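PDB 6DNM: export chaperone SatS from Mycobacterium tuberculosis H37Rv, which acts as a chaperone for the SecA2 protein export pathway, probably by binding proteins destined for export. Local coordinates for residues E56-E66 against I80-V91; D96-L104 against Q119-L127. All coordinates share one frame; numbering follows the deposited sequence.

In the fold
Following the chain from the N terminus, contact 1 comes first: it closes the loop between helix 56-63 and helix 77-86, and the chain running on to Val91 packs back on the start of the earlier helix. Contact 2 opens only after contact 1 has closed. It joins strand 98-100, an outermost strand of the four-stranded mixed sheet, to helix 117-134, with helix 104-110 in the loop between them. The two are in series and neither nests nor crosses. Contacts 1 and 2 lie about 26 Å apart between centres and about 10 Å between nearest atoms. Contact 1 ties together a peripheral helix pair, and contact 2 fixes a sheet edge to a helix near the chain centre.

Contact 1. Residues E56-E66 against I80-V91; sequences ERALARYLADE and IRTAATDGSLAV
Two helices joined by a long loop, 56-63 and 77-86, cross steeply, and the chain after the second folds back along the first, with Leu63 and Ala64 against Ala84. Helix 56-63 and helix 80-86 cross at -110° with their axes 8.7 Å apart. The small residues permit a close approach: Ala84 CB lies 3.6 Å from Ala64 N. Beside it, Arg81 CA makes a CA-H...O contact of 3.5 Å with Leu63 O. The CG of Leu63 stands beside its own backbone N (chi1 -65°), and its CD1 touches two branches of the other segment. Leu89 CD2 is 3.8 Å from this Leu63 CD1, the two side chains crossing at about a right angle, and Ile80 CG2 also touches it. Gly87 ends the second helix in a Schellman motif, and the chain then turns back. Leu89 CD2 reaches Ala60 CB as well, and Val91 CG1 meets Leu59 CD2 at 4.0 Å. At the other end, Glu66 OE1 lies over one face of the Arg81 guanidinium, 3.2 Å from Arg81 NE. The carboxylate and guanidinium planes are 61° apart. This salt bridge is purely one of charge, since no N-H points at the oxygen. The bend at chi3 carries the Arg81 guanidinium toward Glu66, while its NH2 makes a second salt bridge with Asp78. Around this pair, Ile80 and Leu89 pack on Phe12 and Trp13 of helix 12-16, and Leu63 rests on Leu33 of strand 29-37.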
ATOM      1  N   GLU A  56       2.269 -11.803  -9.922  1.00 18.57           N
ATOM      2  CA  GLU A  56       1.047 -11.520 -10.656  1.00 19.33           C
ATOM      3  C   GLU A  56       0.295 -12.805 -10.989  1.00 17.80           C
ATOM      4  O   GLU A  56      -0.938 -12.841 -10.916  1.00 17.88           O
ATOM      5  CB  GLU A  56       1.371 -10.696 -11.897  1.00 23.46           C
ATOM      6  CG  GLU A  56       2.025  -9.359 -11.554  1.00 28.95           C
ATOM      7  CD  GLU A  56       2.913  -8.825 -12.661  1.00 33.57           C
ATOM      8  OE1 GLU A  56       4.150  -8.731 -12.457  1.00 35.53           O
ATOM      9  OE2 GLU A  56       2.369  -8.489 -13.731  1.00 34.32           O
ATOM     10  N   ARG A  57       1.019 -13.883 -11.309  1.00 18.56           N
ATOM     11  CA  ARG A  57       0.359 -15.147 -11.628  1.00 18.66           C
ATOM     12  C   ARG A  57      -0.415 -15.682 -10.429  1.00 17.31           C
ATOM     13  O   ARG A  57      -1.539 -16.176 -10.574  1.00 17.93           O
ATOM     14  CB  ARG A  57       1.379 -16.181 -12.111  1.00 21.36           C
ATOM     15  CG  ARG A  57       0.761 -17.518 -12.519  1.00 24.17           C
ATOM     16  CD  ARG A  57       1.730 -18.390 -13.325  1.00 27.28           C
ATOM     17  NE  ARG A  57       2.549 -19.247 -12.468  1.00 28.58           N
ATOM     18  CZ  ARG A  57       3.430 -20.132 -12.925  1.00 28.80           C
ATOM     19  NH1 ARG A  57       3.605 -20.282 -14.234  1.00 28.13           N
ATOM     20  NH2 ARG A  57       4.136 -20.876 -12.078  1.00 28.12           N
ATOM     21  N   ALA A  58       0.175 -15.594  -9.234  1.00 16.79           N
ATOM     22  CA  ALA A  58      -0.511 -16.069  -8.042  1.00 16.00           C
ATOM     23  C   ALA A  58      -1.783 -15.267  -7.798  1.00 14.92           C
ATOM     24  O   ALA A  58      -2.826 -15.834  -7.456  1.00 15.41           O
ATOM     25  CB  ALA A  58       0.432 -15.999  -6.839  1.00 16.96           C
ATOM     26  N   LEU A  59      -1.709 -13.942  -7.967  1.00 13.78           N
ATOM     27  CA  LEU A  59      -2.890 -13.096  -7.833  1.00 13.47           C
ATOM     28  C   LEU A  59      -3.959 -13.480  -8.853  1.00 13.47           C
ATOM     29  O   LEU A  59      -5.139 -13.622  -8.511  1.00 14.17           O
ATOM     30  CB  LEU A  59      -2.470 -11.631  -7.984  1.00 13.36           C
ATOM     31  CG  LEU A  59      -3.572 -10.561  -8.019  1.00 13.11           C
ATOM     32  CD1 LEU A  59      -4.540 -10.692  -6.843  1.00 14.15           C
ATOM     33  CD2 LEU A  59      -2.965  -9.150  -8.089  1.00 14.43           C
ATOM     34  N   ALA A  60      -3.563 -13.678 -10.111  1.00 14.49           N
ATOM     35  CA  ALA A  60      -4.525 -14.061 -11.141  1.00 15.19           C
ATOM     36  C   ALA A  60      -5.175 -15.405 -10.828  1.00 16.05           C
ATOM     37  O   ALA A  60      -6.377 -15.589 -11.069  1.00 17.31           O
ATOM     38  CB  ALA A  60      -3.843 -14.086 -12.508  1.00 16.50           C
ATOM     39  N   ARG A  61      -4.403 -16.360 -10.291  1.00 15.70           N
ATOM     40  CA  ARG A  61      -4.975 -17.655  -9.917  1.00 15.16           C
ATOM     41  C   ARG A  61      -6.025 -17.492  -8.830  1.00 14.76           C
ATOM     42  O   ARG A  61      -7.089 -18.121  -8.880  1.00 17.25           O
ATOM     43  CB  ARG A  61      -3.877 -18.583  -9.402  1.00 17.42           C
ATOM     44  CG  ARG A  61      -3.007 -19.166 -10.467  1.00 20.71           C
ATOM     45  CD  ARG A  61      -3.726 -20.234 -11.209  1.00 22.70           C
ATOM     46  NE  ARG A  61      -2.854 -20.813 -12.218  1.00 22.86           N
ATOM     47  CZ  ARG A  61      -3.259 -21.149 -13.434  1.00 23.45           C
ATOM     48  NH1 ARG A  61      -4.522 -20.952 -13.781  1.00 24.92           N
ATOM     49  NH2 ARG A  61      -2.402 -21.670 -14.294  1.00 21.92           N
ATOM     50  N   TYR A  62      -5.727 -16.667  -7.828  1.00 13.96           N
ATOM     51  CA  TYR A  62      -6.680 -16.411  -6.760  1.00 14.27           C
ATOM     52  C   TYR A  62      -7.957 -15.787  -7.307  1.00 14.29           C
ATOM     53  O   TYR A  62      -9.067 -16.186  -6.928  1.00 14.93           O
ATOM     54  CB  TYR A  62      -6.024 -15.492  -5.729  1.00 14.47           C
ATOM     55  CG  TYR A  62      -6.913 -15.109  -4.571  1.00 15.02           C
ATOM     56  CD1 TYR A  62      -6.960 -15.886  -3.421  1.00 16.44           C
ATOM     57  CD2 TYR A  62      -7.694 -13.955  -4.618  1.00 16.40           C
ATOM     58  CE1 TYR A  62      -7.769 -15.534  -2.354  1.00 18.26           C
ATOM     59  CE2 TYR A  62      -8.513 -13.598  -3.562  1.00 18.05           C
ATOM     60  CZ  TYR A  62      -8.546 -14.388  -2.428  1.00 18.55           C
ATOM     61  OH  TYR A  62      -9.361 -14.030  -1.371  1.00 21.69           O
ATOM     62  N   LEU A  63      -7.820 -14.822  -8.221  1.00 14.28           N
ATOM     63  CA  LEU A  63      -8.972 -14.108  -8.758  1.00 14.59           C
ATOM     64  C   LEU A  63      -9.841 -14.979  -9.657  1.00 15.01           C
ATOM     65  O   LEU A  63     -10.985 -14.608  -9.930  1.00 16.21           O
ATOM     66  CB  LEU A  63      -8.511 -12.854  -9.507  1.00 15.04           C
ATOM     67  CG  LEU A  63      -7.832 -11.788  -8.648  1.00 14.28           C
ATOM     68  CD1 LEU A  63      -7.114 -10.766  -9.527  1.00 14.76           C
ATOM     69  CD2 LEU A  63      -8.862 -11.119  -7.745  1.00 15.41           C
ATOM     70  N   ALA A  64      -9.330 -16.124 -10.113  1.00 15.53           N
ATOM     71  CA  ALA A  64     -10.140 -17.066 -10.881  1.00 17.30           C
ATOM     72  C   ALA A  64     -11.106 -17.851 -10.009  1.00 19.65           C
ATOM     73  O   ALA A  64     -12.058 -18.436 -10.537  1.00 20.38           O
ATOM     74  CB  ALA A  64      -9.246 -18.057 -11.624  1.00 16.68           C
ATOM     75  N   ASP A  65     -10.876 -17.893  -8.702  1.00 21.60           N
ATOM     76  CA  ASP A  65     -11.699 -18.687  -7.806  1.00 26.67           C
ATOM     77  C   ASP A  65     -12.806 -17.830  -7.211  1.00 28.94           C
ATOM     78  O   ASP A  65     -12.675 -16.610  -7.079  1.00 28.16           O
ATOM     79  CB  ASP A  65     -10.850 -19.264  -6.673  1.00 29.34           C
ATOM     80  CG  ASP A  65      -9.976 -20.406  -7.128  1.00 31.23           C
ATOM     81  OD1 ASP A  65     -10.355 -21.075  -8.108  1.00 31.10           O
ATOM     82  OD2 ASP A  65      -8.916 -20.641  -6.510  1.00 33.47           O
ATOM     83  N   GLU A  66     -13.909 -18.484  -6.861  1.00 32.08           N
ATOM     84  CA  GLU A  66     -14.976 -17.817  -6.129  1.00 35.25           C
ATOM     85  C   GLU A  66     -14.476 -17.457  -4.740  1.00 34.37           C
ATOM     86  O   GLU A  66     -13.841 -18.274  -4.066  1.00 34.51           O
ATOM     87  CB  GLU A  66     -16.181 -18.744  -6.006  1.00 38.81           C
ATOM     88  CG  GLU A  66     -17.512 -18.026  -5.901  1.00 42.59           C
ATOM     89  CD  GLU A  66     -18.007 -17.526  -7.242  1.00 45.89           C
ATOM     90  OE1 GLU A  66     -17.552 -16.448  -7.682  1.00 47.03           O
ATOM     91  OE2 GLU A  66     -18.849 -18.215  -7.856  1.00 47.21           O
ATOM     92  N   ILE A  80     -13.421  -8.746 -13.264  1.00 14.92           N
ATOM     93  CA  ILE A  80     -12.091  -9.255 -12.935  1.00 14.16           C
ATOM     94  C   ILE A  80     -12.093 -10.776 -12.904  1.00 14.81           C
ATOM     95  O   ILE A  80     -11.227 -11.424 -13.506  1.00 15.71           O
ATOM     96  CB  ILE A  80     -11.595  -8.659 -11.608  1.00 14.92           C
ATOM     97  CG1 ILE A  80     -11.468  -7.135 -11.726  1.00 15.50           C
ATOM     98  CG2 ILE A  80     -10.274  -9.321 -11.196  1.00 16.33           C
ATOM     99  CD1 ILE A  80     -11.313  -6.421 -10.404  1.00 16.48           C
ATOM    100  N   ARG A  81     -13.059 -11.364 -12.196  1.00 15.00           N
ATOM    101  CA  ARG A  81     -13.111 -12.816 -12.072  1.00 15.33           C
ATOM    102  C   ARG A  81     -13.298 -13.474 -13.430  1.00 16.24           C
ATOM    103  O   ARG A  81     -12.639 -14.475 -13.739  1.00 16.37           O
ATOM    104  CB  ARG A  81     -14.235 -13.211 -11.110  1.00 17.32           C
ATOM    105  CG  ARG A  81     -14.395 -14.716 -10.940  1.00 19.94           C
ATOM    106  CD  ARG A  81     -15.348 -15.054  -9.808  1.00 24.89           C
ATOM    107  NE  ARG A  81     -16.696 -14.556 -10.064  1.00 29.71           N
ATOM    108  CZ  ARG A  81     -17.673 -15.288 -10.589  1.00 33.91           C
ATOM    109  NH1 ARG A  81     -17.452 -16.553 -10.923  1.00 35.64           N
ATOM    110  NH2 ARG A  81     -18.871 -14.755 -10.784  1.00 35.00           N
ATOM    111  N   THR A  82     -14.182 -12.911 -14.263  1.00 16.37           N
ATOM    112  CA  THR A  82     -14.422 -13.455 -15.597  1.00 17.69           C
ATOM    113  C   THR A  82     -13.187 -13.325 -16.483  1.00 16.26           C
ATOM    114  O   THR A  82     -12.889 -14.222 -17.278  1.00 16.29           O
ATOM    115  CB  THR A  82     -15.622 -12.746 -16.240  1.00 20.50           C
ATOM    116  OG1 THR A  82     -16.775 -12.894 -15.401  1.00 25.13           O
ATOM    117  CG2 THR A  82     -15.927 -13.342 -17.593  1.00 23.19           C
ATOM    118  N   ALA A  83     -12.452 -12.219 -16.365  1.00 15.50           N
ATOM    119  CA  ALA A  83     -11.201 -12.108 -17.109  1.00 15.01           C
ATOM    120  C   ALA A  83     -10.202 -13.162 -16.650  1.00 14.76           C
ATOM    121  O   ALA A  83      -9.487 -13.750 -17.472  1.00 16.27           O
ATOM    122  CB  ALA A  83     -10.618 -10.701 -16.963  1.00 14.89           C
ATOM    123  N   ALA A  84     -10.116 -13.391 -15.336  1.00 15.01           N
ATOM    124  CA  ALA A  84      -9.230 -14.432 -14.824  1.00 16.37           C
ATOM    125  C   ALA A  84      -9.599 -15.799 -15.391  1.00 17.97           C
ATOM    126  O   ALA A  84      -8.728 -16.551 -15.847  1.00 18.40           O
ATOM    127  CB  ALA A  84      -9.271 -14.449 -13.296  1.00 18.41           C
ATOM    128  N   THR A  85     -10.891 -16.140 -15.373  1.00 16.68           N
ATOM    129  CA  THR A  85     -11.289 -17.453 -15.876  1.00 17.40           C
ATOM    130  C   THR A  85     -11.226 -17.526 -17.400  1.00 17.50           C
ATOM    131  O   THR A  85     -11.028 -18.614 -17.953  1.00 19.07           O
ATOM    132  CB  THR A  85     -12.658 -17.873 -15.317  1.00 17.78           C
ATOM    133  OG1 THR A  85     -13.653 -16.901 -15.656  1.00 18.22           O
ATOM    134  CG2 THR A  85     -12.588 -18.004 -13.793  1.00 17.87           C
ATOM    135  N   ASP A  86     -11.374 -16.392 -18.092  1.00 17.11           N
ATOM    136  CA  ASP A  86     -11.195 -16.370 -19.541  1.00 18.20           C
ATOM    137  C   ASP A  86      -9.743 -16.583 -19.934  1.00 19.73           C
ATOM    138  O   ASP A  86      -9.466 -16.898 -21.095  1.00 20.26           O
ATOM    139  CB  ASP A  86     -11.590 -15.009 -20.118  1.00 18.80           C
ATOM    140  CG  ASP A  86     -13.083 -14.830 -20.275  1.00 18.60           C
ATOM    141  OD1 ASP A  86     -13.847 -15.804 -20.089  1.00 18.82           O
ATOM    142  OD2 ASP A  86     -13.480 -13.694 -20.611  1.00 19.12           O
ATOM    143  N   GLY A  87      -8.811 -16.371 -19.009  1.00 18.90           N
ATOM    144  CA  GLY A  87      -7.405 -16.381 -19.346  1.00 20.10           C
ATOM    145  C   GLY A  87      -6.886 -15.081 -19.914  1.00 20.00           C
ATOM    146  O   GLY A  87      -5.734 -15.030 -20.356  1.00 22.68           O
ATOM    147  N   SER A  88      -7.692 -14.023 -19.905  1.00 19.36           N
ATOM    148  CA  SER A  88      -7.321 -12.749 -20.501  1.00 19.95           C
ATOM    149  C   SER A  88      -6.895 -11.712 -19.474  1.00 19.37           C
ATOM    150  O   SER A  88      -6.504 -10.607 -19.861  1.00 20.87           O
ATOM    151  CB  SER A  88      -8.493 -12.199 -21.316  1.00 20.88           C
ATOM    152  OG  SER A  88      -9.608 -11.960 -20.473  1.00 21.48           O
ATOM    153  N   LEU A  89      -6.975 -12.031 -18.181  1.00 18.88           N
ATOM    154  CA  LEU A  89      -6.583 -11.081 -17.149  1.00 17.31           C
ATOM    155  C   LEU A  89      -5.095 -10.786 -17.268  1.00 19.10           C
ATOM    156  O   LEU A  89      -4.267 -11.699 -17.311  1.00 20.42           O
ATOM    157  CB  LEU A  89      -6.885 -11.659 -15.768  1.00 17.14           C
ATOM    158  CG  LEU A  89      -6.627 -10.686 -14.609  1.00 18.55           C
ATOM    159  CD1 LEU A  89      -7.704  -9.609 -14.571  1.00 19.94           C
ATOM    160  CD2 LEU A  89      -6.558 -11.419 -13.278  1.00 20.55           C
ATOM    161  N   ALA A  90      -4.760  -9.504 -17.333  1.00 18.03           N
ATOM    162  CA  ALA A  90      -3.372  -9.063 -17.452  1.00 20.86           C
ATOM    163  C   ALA A  90      -3.159  -8.093 -16.304  1.00 20.64           C
ATOM    164  O   ALA A  90      -3.551  -6.926 -16.395  1.00 22.07           O
ATOM    165  CB  ALA A  90      -3.109  -8.394 -18.795  1.00 22.62           C
ATOM    166  N   VAL A  91      -2.574  -8.590 -15.217  1.00 20.80           N
ATOM    167  CA  VAL A  91      -2.298  -7.745 -14.065  1.00 21.08           C
ATOM    168  C   VAL A  91      -1.160  -6.808 -14.432  1.00 22.16           C
ATOM    169  O   VAL A  91      -0.098  -7.244 -14.891  1.00 25.79           O
ATOM    170  CB  VAL A  91      -1.965  -8.590 -12.830  1.00 22.10           C
ATOM    171  CG1 VAL A  91      -1.735  -7.693 -11.625  1.00 22.68           C
ATOM    172  CG2 VAL A  91      -3.089  -9.570 -12.560  1.00 22.93           C
TER

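Contact 2. Residues D96-L104 against Q119-L127; sequences DNVYVLSGL and QLDLAVELL
With CG opposite the carbonyl carbon (chi1 -63°), Tyr99 carries its ring over to Glu125 and Leu126; with CG anti to its N (chi1 -180°) and the chain extended beyond, Gln119 reaches the end of the strand. Glu125 is extended too, and its OE2 takes the Tyr99 OH hydrogen bond at 2.6 Å. The oxygen uses its anti lone pair, and the carboxylate stands steeply to the ring, at 72°. Leu126 CB sits over one ring face in a CH-pi contact, 3.9 Å from the Tyr99 centroid. Leu122 O comes to the ring edge, 3.2 Å from Tyr99 CD1. At the far end a single amide nitrogen holds two carbonyls. Gln119 NE2 gives a nearly straight bond of 3.0 Å to Val100 O, reaching it from above the carbonyl plane. Its other bond goes to Ser102 O, 2.9 Å away and more bent. Both acceptors lie close to the plane of the Gln119 amide, which fixes its rotation beside the type II turn from Leu101 to Leu104. Leu104 packs its CD1 on Ala123 CB at 3.9 Å, and Leu101 CD2 meets the same methyl. Two waters bridge the segments: one donates to Asp96 O and Glu125 OE2, the other accepts from Val100 N and donates to Gln119 O. The strand pairs by backbone bonds with strand 19-24 along its other edge. Hydrogen bonds at both ends and a water between them thus join strand to helix, with apolar packing on the Tyr99 ring and Ala123. Two donated bonds, from Tyr99 OH and a water, probably favour a charged Glu125.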
ATOM      1  N   ASP A  96       2.535   4.930 -10.483  1.00 15.13           N
ATOM      2  CA  ASP A  96       2.008   5.625  -9.312  1.00 14.88           C
ATOM      3  C   ASP A  96       1.431   4.680  -8.267  1.00 14.52           C
ATOM      4  O   ASP A  96       1.043   5.137  -7.186  1.00 16.01           O
ATOM      5  CB  ASP A  96       0.955   6.659  -9.726  1.00 16.82           C
ATOM      6  CG  ASP A  96      -0.202   6.037 -10.472  1.00 18.22           C
ATOM      7  OD1 ASP A  96      -1.363   6.323 -10.121  1.00 20.77           O
ATOM      8  OD2 ASP A  96       0.053   5.246 -11.402  1.00 19.64           O
ATOM      9  N   ASN A  97       1.370   3.384  -8.564  1.00 13.40           N
ATOM     10  CA  ASN A  97       0.885   2.380  -7.626  1.00 12.14           C
ATOM     11  C   ASN A  97       1.999   1.455  -7.158  1.00 11.84           C
ATOM     12  O   ASN A  97       1.739   0.320  -6.732  1.00 12.23           O
ATOM     13  CB  ASN A  97      -0.285   1.609  -8.236  1.00 13.31           C
ATOM     14  CG  ASN A  97      -1.528   2.439  -8.291  1.00 14.69           C
ATOM     15  OD1 ASN A  97      -1.808   3.184  -7.363  1.00 16.87           O
ATOM     16  ND2 ASN A  97      -2.269   2.344  -9.387  1.00 15.34           N
ATOM     17  N   VAL A  98       3.236   1.940  -7.222  1.00 12.83           N
ATOM     18  CA  VAL A  98       4.414   1.238  -6.730  1.00 13.25           C
ATOM     19  C   VAL A  98       4.788   1.851  -5.384  1.00 13.68           C
ATOM     20  O   VAL A  98       5.097   3.044  -5.298  1.00 14.57           O
ATOM     21  CB  VAL A  98       5.565   1.343  -7.744  1.00 13.62           C
ATOM     22  CG1 VAL A  98       6.867   0.855  -7.144  1.00 15.13           C
ATOM     23  CG2 VAL A  98       5.223   0.552  -8.999  1.00 14.53           C
ATOM     24  N   TYR A  99       4.758   1.044  -4.330  1.00 12.65           N
ATOM     25  CA  TYR A  99       4.984   1.510  -2.971  1.00 12.65           C
ATOM     26  C   TYR A  99       6.172   0.773  -2.376  1.00 12.06           C
ATOM     27  O   TYR A  99       6.177  -0.456  -2.326  1.00 15.78           O
ATOM     28  CB  TYR A  99       3.745   1.232  -2.130  1.00 12.46           C
ATOM     29  CG  TYR A  99       2.517   1.964  -2.601  1.00 12.57           C
ATOM     30  CD1 TYR A  99       2.381   3.329  -2.396  1.00 13.22           C
ATOM     31  CD2 TYR A  99       1.493   1.296  -3.270  1.00 14.71           C
ATOM     32  CE1 TYR A  99       1.251   4.013  -2.819  1.00 14.65           C
ATOM     33  CE2 TYR A  99       0.354   1.973  -3.697  1.00 16.16           C
ATOM     34  CZ  TYR A  99       0.243   3.334  -3.465  1.00 16.34           C
ATOM     35  OH  TYR A  99      -0.881   4.017  -3.883  1.00 19.15           O
ATOM     36  N   VAL A 100       7.171   1.510  -1.909  1.00 12.66           N
ATOM     37  CA  VAL A 100       8.435   0.917  -1.478  1.00 12.27           C
ATOM     38  C   VAL A 100       8.676   1.304  -0.028  1.00 12.42           C
ATOM     39  O   VAL A 100       8.932   2.478   0.276  1.00 12.61           O
ATOM     40  CB  VAL A 100       9.612   1.360  -2.366  1.00 13.28           C
ATOM     41  CG1 VAL A 100      10.912   0.685  -1.922  1.00 14.66           C
ATOM     42  CG2 VAL A 100       9.317   1.056  -3.818  1.00 15.16           C
ATOM     43  N   LEU A 101       8.622   0.317   0.867  1.00 11.87           N
ATOM     44  CA  LEU A 101       9.036   0.516   2.252  1.00 13.25           C
ATOM     45  C   LEU A 101      10.515   0.226   2.471  1.00 14.06           C
ATOM     46  O   LEU A 101      11.084   0.700   3.466  1.00 15.14           O
ATOM     47  CB  LEU A 101       8.198  -0.359   3.193  1.00 14.74           C
ATOM     48  CG  LEU A 101       6.688  -0.158   3.108  1.00 16.79           C
ATOM     49  CD1 LEU A 101       5.978  -0.970   4.185  1.00 18.98           C
ATOM     50  CD2 LEU A 101       6.295   1.317   3.193  1.00 18.83           C
ATOM     51  N   SER A 102      11.134  -0.515   1.549  1.00 14.39           N
ATOM     52  CA  SER A 102      12.527  -0.947   1.652  1.00 15.24           C
ATOM     53  C   SER A 102      13.476   0.213   1.922  1.00 16.58           C
ATOM     54  O   SER A 102      13.443   1.232   1.233  1.00 17.50           O
ATOM     55  CB  SER A 102      12.924  -1.590   0.327  1.00 16.55           C
ATOM     56  OG  SER A 102      11.899  -2.443  -0.126  1.00 17.73           O
ATOM     57  N   GLY A 103      14.358   0.021   2.903  1.00 15.92           N
ATOM     58  CA  GLY A 103      15.400   0.965   3.209  1.00 16.68           C
ATOM     59  C   GLY A 103      15.009   2.134   4.089  1.00 16.09           C
ATOM     60  O   GLY A 103      15.900   2.801   4.626  1.00 17.92           O
ATOM     61  N   LEU A 104      13.713   2.422   4.253  1.00 16.39           N
ATOM     62  CA  LEU A 104      13.335   3.608   5.015  1.00 16.51           C
ATOM     63  C   LEU A 104      13.844   3.532   6.449  1.00 16.35           C
ATOM     64  O   LEU A 104      14.280   4.542   7.012  1.00 17.56           O
ATOM     65  CB  LEU A 104      11.819   3.800   4.995  1.00 16.27           C
ATOM     66  CG  LEU A 104      11.221   4.258   3.660  1.00 17.08           C
ATOM     67  CD1 LEU A 104       9.708   4.266   3.739  1.00 19.03           C
ATOM     68  CD2 LEU A 104      11.751   5.628   3.256  1.00 18.18           C
ATOM     69  N   GLN A 119       9.929   8.600  -2.536  1.00 16.69           N
ATOM     70  CA  GLN A 119       9.673   7.301  -1.922  1.00 15.68           C
ATOM     71  C   GLN A 119       8.796   7.445  -0.686  1.00 14.16           C
ATOM     72  O   GLN A 119       7.817   6.708  -0.507  1.00 14.35           O
ATOM     73  CB  GLN A 119      10.987   6.627  -1.543  1.00 16.28           C
ATOM     74  CG  GLN A 119      10.739   5.269  -0.903  1.00 16.07           C
ATOM     75  CD  GLN A 119      11.982   4.602  -0.395  1.00 17.27           C
ATOM     76  OE1 GLN A 119      13.091   5.104  -0.583  1.00 18.76           O
ATOM     77  NE2 GLN A 119      11.810   3.448   0.241  1.00 16.75           N
ATOM     78  N   LEU A 120       9.144   8.377   0.189  1.00 13.32           N
ATOM     79  CA  LEU A 120       8.376   8.567   1.403  1.00 14.13           C
ATOM     80  C   LEU A 120       6.953   9.025   1.132  1.00 13.33           C
ATOM     81  O   LEU A 120       6.047   8.596   1.776  1.00 13.82           O
ATOM     82  CB  LEU A 120       9.097   9.522   2.351  1.00 14.21           C
ATOM     83  CG  LEU A 120       8.422   9.722   3.703  1.00 15.42           C
ATOM     84  CD1 LEU A 120       8.349   8.424   4.481  1.00 15.79           C
ATOM     85  CD2 LEU A 120       9.083  10.809   4.533  1.00 16.26           C
ATOM     86  N   ASP A 121       6.778   9.895   0.155  1.00 14.94           N
ATOM     87  CA  ASP A 121       5.458  10.373  -0.173  1.00 16.27           C
ATOM     88  C   ASP A 121       4.533   9.247  -0.580  1.00 15.62           C
ATOM     89  O   ASP A 121       3.434   9.156  -0.092  1.00 14.71           O
ATOM     90  CB  ASP A 121       5.477  11.456  -1.233  1.00 18.87           C
ATOM     91  CG  ASP A 121       4.205  12.249  -1.205  1.00 23.79           C
ATOM     92  OD1 ASP A 121       3.282  11.945  -1.912  1.00 27.52           O
ATOM     93  OD2 ASP A 121       4.112  13.158  -0.361  1.00 23.85           O
ATOM     94  N   LEU A 122       5.014   8.408  -1.485  1.00 14.11           N
ATOM     95  CA  LEU A 122       4.254   7.221  -1.866  1.00 14.64           C
ATOM     96  C   LEU A 122       4.024   6.295  -0.674  1.00 14.92           C
ATOM     97  O   LEU A 122       2.913   5.785  -0.482  1.00 14.57           O
ATOM     98  CB  LEU A 122       4.979   6.492  -2.998  1.00 15.90           C
ATOM     99  CG  LEU A 122       4.806   7.126  -4.376  1.00 18.77           C
ATOM    100  CD1 LEU A 122       5.950   6.707  -5.295  1.00 20.91           C
ATOM    101  CD2 LEU A 122       3.459   6.743  -4.962  1.00 20.15           C
ATOM    102  N   ALA A 123       5.055   6.074   0.149  1.00 13.17           N
ATOM    103  CA  ALA A 123       4.907   5.161   1.285  1.00 12.99           C
ATOM    104  C   ALA A 123       3.835   5.637   2.258  1.00 13.18           C
ATOM    105  O   ALA A 123       3.048   4.832   2.770  1.00 13.60           O
ATOM    106  CB  ALA A 123       6.240   4.999   2.020  1.00 12.80           C
ATOM    107  N   VAL A 124       3.799   6.939   2.542  1.00 12.47           N
ATOM    108  CA  VAL A 124       2.801   7.475   3.460  1.00 14.22           C
ATOM    109  C   VAL A 124       1.402   7.339   2.877  1.00 13.47           C
ATOM    110  O   VAL A 124       0.447   7.049   3.601  1.00 14.05           O
ATOM    111  CB  VAL A 124       3.152   8.927   3.833  1.00 15.17           C
ATOM    112  CG1 VAL A 124       1.998   9.601   4.564  1.00 16.90           C
ATOM    113  CG2 VAL A 124       4.400   8.937   4.697  1.00 16.68           C
ATOM    114  N   GLU A 125       1.260   7.527   1.562  1.00 13.19           N
ATOM    115  CA  GLU A 125      -0.022   7.286   0.909  1.00 13.74           C
ATOM    116  C   GLU A 125      -0.518   5.865   1.178  1.00 14.12           C
ATOM    117  O   GLU A 125      -1.664   5.666   1.597  1.00 15.57           O
ATOM    118  CB  GLU A 125       0.123   7.552  -0.588  1.00 16.00           C
ATOM    119  CG  GLU A 125      -1.097   7.229  -1.407  1.00 16.55           C
ATOM    120  CD  GLU A 125      -0.880   7.541  -2.873  1.00 17.99           C
ATOM    121  OE1 GLU A 125      -0.666   8.728  -3.209  1.00 19.78           O
ATOM    122  OE2 GLU A 125      -0.921   6.600  -3.688  1.00 19.72           O
ATOM    123  N   LEU A 126       0.347   4.866   0.994  1.00 13.47           N
ATOM    124  CA  LEU A 126      -0.058   3.486   1.272  1.00 14.09           C
ATOM    125  C   LEU A 126      -0.357   3.285   2.750  1.00 14.12           C
ATOM    126  O   LEU A 126      -1.353   2.646   3.107  1.00 14.25           O
ATOM    127  CB  LEU A 126       1.043   2.518   0.841  1.00 15.31           C
ATOM    128  CG  LEU A 126       0.785   1.058   1.230  1.00 15.06           C
ATOM    129  CD1 LEU A 126      -0.373   0.449   0.437  1.00 16.89           C
ATOM    130  CD2 LEU A 126       2.057   0.247   1.055  1.00 17.46           C
ATOM    131  N   LEU A 127       0.505   3.808   3.624  1.00 14.25           N
ATOM    132  CA  LEU A 127       0.325   3.615   5.061  1.00 15.28           C
ATOM    133  C   LEU A 127      -1.021   4.153   5.528  1.00 15.13           C
ATOM    134  O   LEU A 127      -1.731   3.495   6.297  1.00 15.29           O
ATOM    135  CB  LEU A 127       1.445   4.322   5.815  1.00 17.77           C
ATOM    136  CG  LEU A 127       2.838   3.735   5.679  1.00 22.18           C
ATOM    137  CD1 LEU A 127       3.841   4.579   6.434  1.00 23.28           C
ATOM    138  CD2 LEU A 127       2.807   2.358   6.216  1.00 23.87           C
TER
HETATM  139  O   HOH W   1       0.111   7.458  -6.084  1.00 18.62           O
HETATM  140  O   HOH W   2       7.421   4.270  -1.817  1.00 20.83           O